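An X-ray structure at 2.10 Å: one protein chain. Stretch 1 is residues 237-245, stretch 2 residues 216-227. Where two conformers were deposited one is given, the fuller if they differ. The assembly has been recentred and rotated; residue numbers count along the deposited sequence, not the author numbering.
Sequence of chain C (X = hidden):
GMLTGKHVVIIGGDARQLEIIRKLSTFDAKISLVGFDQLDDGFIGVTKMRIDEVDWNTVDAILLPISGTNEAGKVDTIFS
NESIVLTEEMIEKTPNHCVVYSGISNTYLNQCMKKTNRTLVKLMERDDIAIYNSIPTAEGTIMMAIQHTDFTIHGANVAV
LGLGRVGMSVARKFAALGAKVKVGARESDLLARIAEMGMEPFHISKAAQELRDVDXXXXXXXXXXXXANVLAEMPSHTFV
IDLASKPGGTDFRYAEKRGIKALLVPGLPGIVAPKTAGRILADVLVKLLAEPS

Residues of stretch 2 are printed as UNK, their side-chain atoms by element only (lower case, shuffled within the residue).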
# COMPACT_ATOMS: atom_id res chain seq x y z
N HIS C 237 -6.80 -13.96 -11.29
CA HIS C 237 -5.97 -13.29 -10.28
C HIS C 237 -6.46 -11.89 -9.95
O HIS C 237 -5.87 -11.20 -9.14
CB HIS C 237 -4.54 -13.18 -10.79
CG HIS C 237 -4.41 -12.26 -11.96
ND1 HIS C 237 -4.43 -12.71 -13.26
CD2 HIS C 237 -4.34 -10.91 -12.03
CE1 HIS C 237 -4.34 -11.67 -14.08
NE2 HIS C 237 -4.30 -10.56 -13.36
N THR C 238 -7.57 -11.49 -10.56
CA THR C 238 -8.06 -10.12 -10.38
C THR C 238 -8.37 -9.83 -8.92
O THR C 238 -8.87 -10.67 -8.19
CB THR C 238 -9.28 -9.81 -11.20
OG1 THR C 238 -9.05 -10.20 -12.55
CG2 THR C 238 -9.56 -8.32 -11.18
N PHE C 239 -8.08 -8.60 -8.52
CA PHE C 239 -8.39 -8.13 -7.17
C PHE C 239 -9.47 -7.05 -7.27
O PHE C 239 -9.30 -6.03 -7.93
CB PHE C 239 -7.12 -7.62 -6.50
CG PHE C 239 -7.32 -7.11 -5.08
CD1 PHE C 239 -8.22 -7.69 -4.23
CD2 PHE C 239 -6.51 -6.10 -4.60
CE1 PHE C 239 -8.37 -7.23 -2.95
CE2 PHE C 239 -6.63 -5.66 -3.30
CZ PHE C 239 -7.56 -6.24 -2.47
N VAL C 240 -10.60 -7.32 -6.65
CA VAL C 240 -11.71 -6.35 -6.67
C VAL C 240 -11.78 -5.64 -5.32
O VAL C 240 -11.98 -6.27 -4.30
CB VAL C 240 -13.09 -7.00 -6.89
CG1 VAL C 240 -14.18 -5.92 -6.71
CG2 VAL C 240 -13.20 -7.70 -8.27
N ILE C 241 -11.61 -4.33 -5.34
CA ILE C 241 -11.71 -3.52 -4.14
C ILE C 241 -13.00 -2.72 -4.24
O ILE C 241 -13.14 -1.88 -5.13
CB ILE C 241 -10.49 -2.58 -3.96
CG1 ILE C 241 -9.18 -3.37 -3.74
CG2 ILE C 241 -10.66 -1.69 -2.73
CD1 ILE C 241 -7.90 -2.46 -3.64
N ASP C 242 -13.97 -3.05 -3.39
CA ASP C 242 -15.30 -2.39 -3.40
C ASP C 242 -15.41 -1.32 -2.32
O ASP C 242 -15.46 -1.59 -1.11
CB ASP C 242 -16.41 -3.41 -3.30
CG ASP C 242 -17.73 -2.88 -3.79
OD1 ASP C 242 -17.87 -1.65 -3.98
OD2 ASP C 242 -18.63 -3.70 -3.97
N LEU C 243 -15.43 -0.09 -2.82
CA LEU C 243 -15.45 1.09 -2.00
C LEU C 243 -16.88 1.57 -1.80
O LEU C 243 -17.10 2.43 -0.96
CB LEU C 243 -14.61 2.21 -2.64
CG LEU C 243 -13.11 1.95 -2.74
CD1 LEU C 243 -12.45 3.17 -3.33
CD2 LEU C 243 -12.54 1.62 -1.36
N ALA C 244 -17.83 1.03 -2.56
CA ALA C 244 -19.22 1.45 -2.41
C ALA C 244 -19.76 1.07 -1.02
O ALA C 244 -19.38 0.04 -0.42
CB ALA C 244 -20.10 0.87 -3.50
N SER C 245 -20.65 1.90 -0.49
CA SER C 245 -21.28 1.62 0.81
C SER C 245 -21.98 0.29 0.78
O SER C 245 -22.55 -0.10 -0.22
CB SER C 245 -22.30 2.71 1.19
OG SER C 245 -23.38 2.76 0.27
N UNK C 216 -6.79 -5.26 -11.51
CA UNK C 216 -7.36 -4.70 -10.28
C UNK C 216 -8.54 -3.86 -10.67
O UNK C 216 -8.46 -3.02 -11.55
c UNK C 216 -7.02 -3.34 -8.12
c UNK C 216 -5.08 -4.62 -9.12
c UNK C 216 -6.36 -3.83 -9.46
N UNK C 217 -9.65 -4.14 -10.02
CA UNK C 217 -10.89 -3.43 -10.26
C UNK C 217 -11.39 -2.80 -8.97
O UNK C 217 -11.59 -3.48 -7.97
s UNK C 217 -13.55 -3.68 -11.10
c UNK C 217 -11.91 -4.41 -10.79
N UNK C 218 -11.55 -1.48 -9.01
CA UNK C 218 -12.06 -0.72 -7.87
C UNK C 218 -13.44 -0.23 -8.16
O UNK C 218 -13.65 0.54 -9.09
c UNK C 218 -9.71 0.00 -7.36
c UNK C 218 -8.67 0.75 -8.15
c UNK C 218 -11.15 0.51 -7.58
c UNK C 218 -11.73 1.28 -6.41
N UNK C 219 -14.42 -0.70 -7.39
CA UNK C 219 -15.78 -0.21 -7.56
C UNK C 219 -16.12 0.94 -6.63
O UNK C 219 -15.85 0.87 -5.43
c UNK C 219 -16.82 -1.28 -7.36
c UNK C 219 -18.23 -0.72 -7.49
o UNK C 219 -18.56 -0.11 -8.50
n UNK C 219 -19.04 -0.87 -6.46
N UNK C 220 -16.70 1.99 -7.20
CA UNK C 220 -17.27 3.10 -6.42
C UNK C 220 -18.78 3.22 -6.66
O UNK C 220 -19.45 3.97 -5.98
c UNK C 220 -15.13 4.42 -6.61
c UNK C 220 -16.64 4.47 -6.74
o UNK C 220 -17.01 4.90 -8.06
N UNK C 221 -19.34 2.47 -7.61
CA UNK C 221 -20.77 2.59 -7.94
C UNK C 221 -21.65 1.85 -6.91
O UNK C 221 -21.45 0.66 -6.66
c UNK C 221 -20.55 2.18 -11.80
c UNK C 221 -20.31 2.77 -10.45
c UNK C 221 -21.10 2.05 -9.37
c UNK C 221 -22.59 2.17 -9.70
N UNK C 222 -22.65 2.55 -6.34
CA UNK C 222 -23.49 1.90 -5.32
C UNK C 222 -24.65 1.19 -5.92
O UNK C 222 -25.80 1.59 -5.78
c UNK C 222 -22.92 3.99 -6.43
c UNK C 222 -23.95 3.06 -4.43
c UNK C 222 -23.95 4.23 -5.34
N UNK C 223 -24.29 0.14 -6.62
CA UNK C 223 -25.24 -0.72 -7.30
C UNK C 223 -24.49 -1.92 -7.84
O UNK C 223 -23.27 -1.90 -8.02
c UNK C 223 -25.97 0.02 -8.44
N UNK C 224 -25.25 -2.97 -8.09
CA UNK C 224 -24.68 -4.23 -8.55
C UNK C 224 -24.15 -4.13 -9.97
O UNK C 224 -24.91 -4.27 -10.95
c UNK C 224 -25.70 -5.35 -8.42
c UNK C 224 -23.91 -7.09 -7.98
c UNK C 224 -25.20 -6.78 -8.72
c UNK C 224 -26.28 -7.78 -8.39
N UNK C 225 -22.84 -3.89 -10.07
CA UNK C 225 -22.17 -3.76 -11.38
C UNK C 225 -21.18 -4.87 -11.64
O UNK C 225 -21.01 -5.30 -12.78
c UNK C 225 -22.67 -1.33 -11.75
c UNK C 225 -20.55 -1.89 -10.53
c UNK C 225 -21.55 -2.33 -11.63
N UNK C 226 -20.54 -5.35 -10.59
CA UNK C 226 -19.58 -6.43 -10.73
C UNK C 226 -20.38 -7.69 -10.45
O UNK C 226 -20.31 -8.31 -9.39
c UNK C 226 -18.35 -6.24 -9.81
c UNK C 226 -17.80 -4.84 -9.96
c UNK C 226 -17.25 -7.29 -10.13
N UNK C 227 -21.16 -8.03 -11.46
CA UNK C 227 -22.04 -9.18 -11.40
C UNK C 227 -21.29 -10.47 -11.70
O UNK C 227 -20.11 -10.47 -12.04
c UNK C 227 -23.20 -9.07 -12.41
c UNK C 227 -23.97 -7.77 -12.20
o UNK C 227 -22.68 -9.07 -13.74

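Position 216 carries three side-chain carbons, the first bearing the other two. This beta-branched fork lies on the same sheet face as Phe239, with one terminal carbon 4.5 Å from Phe239 CB, and identifies Val216. At position 217 a single carbon leads to a sulfur, which can only be Cys217. Its CB sits 4.3 Å from Val240 CG2, on the opposite face, while its backbone takes up the ladder: Cys217 N donates to Phe239 O at 2.8 Å, and Ile241 N donates to Cys217 O, also at 2.8 Å.

Position 218 has four carbons, forked at the first, with one arm two carbons long: Ile218. It returns to the face of Phe239 and Ile241, where its CG1 lies 4.3 Å from Ile241 CB and its CG2 packs 3.7 Å from Leu243 CD1. Position 219 shows two carbons, the second carrying one oxygen and one nitrogen, the latter 2.9 Å from Asp242 OD1. A terminal amide on so short a chain is Asn219. Its ND2 donates to Asp242 OD1 and, within its own stretch, to the backbone O of position 221 at 2.9 Å.

At position 220 one carbon carries an oxygen and a carbon, giving Thr220; its CB points away from stretch 1, although CG2 remains 4.4 Å from Leu243 CD1. Position 221 again has four carbons forked at the first, one arm longer, hence Ile221. The side chain stays clear of stretch 1, but Ile221 O lies 3.4 Å from Ala244 CB. Three carbons closing a ring onto the backbone nitrogen make position 222 Pro222, whose CA is 4.0 Å from Ala244 CB.

The single carbon at position 223 is that of Ala223, without contact. Position 224 has four carbons forked at the second, Leu224, and position 225 three carbons forked at the first, Val225; both are out of reach. The same three-carbon fork at position 226 gives Val226, which turns back toward stretch 1, its CG1 4.5 Å from Val240 CG2. Position 227, one carbon bearing an oxygen and a carbon, is Thr227, the N-cap residue before a helix.

The contact is a parallel strand pairing. Alternating residues of each strand bond to the partner backbone, continuing through Asn219 N to Ile241 O (2.9 Å), and Leu243, just past the strand, continues the pattern with its N donating to Asn219 O (2.8 Å). Apolar side chains of bridged residues pack on each face, Leu243 and Val226 adding contacts outside the register. At the C-terminal ends of the strands, the side chains of Asn219 and Asp242 join each other and hold the backbone that follows: Asp242 OD1 also accepts from Ala244 N at 3.0 Å, and Asn219 OD1 accepts from Ile221 N at 2.8 Å.

Stretch 2, residues 216-227: VCINTIPALVVT
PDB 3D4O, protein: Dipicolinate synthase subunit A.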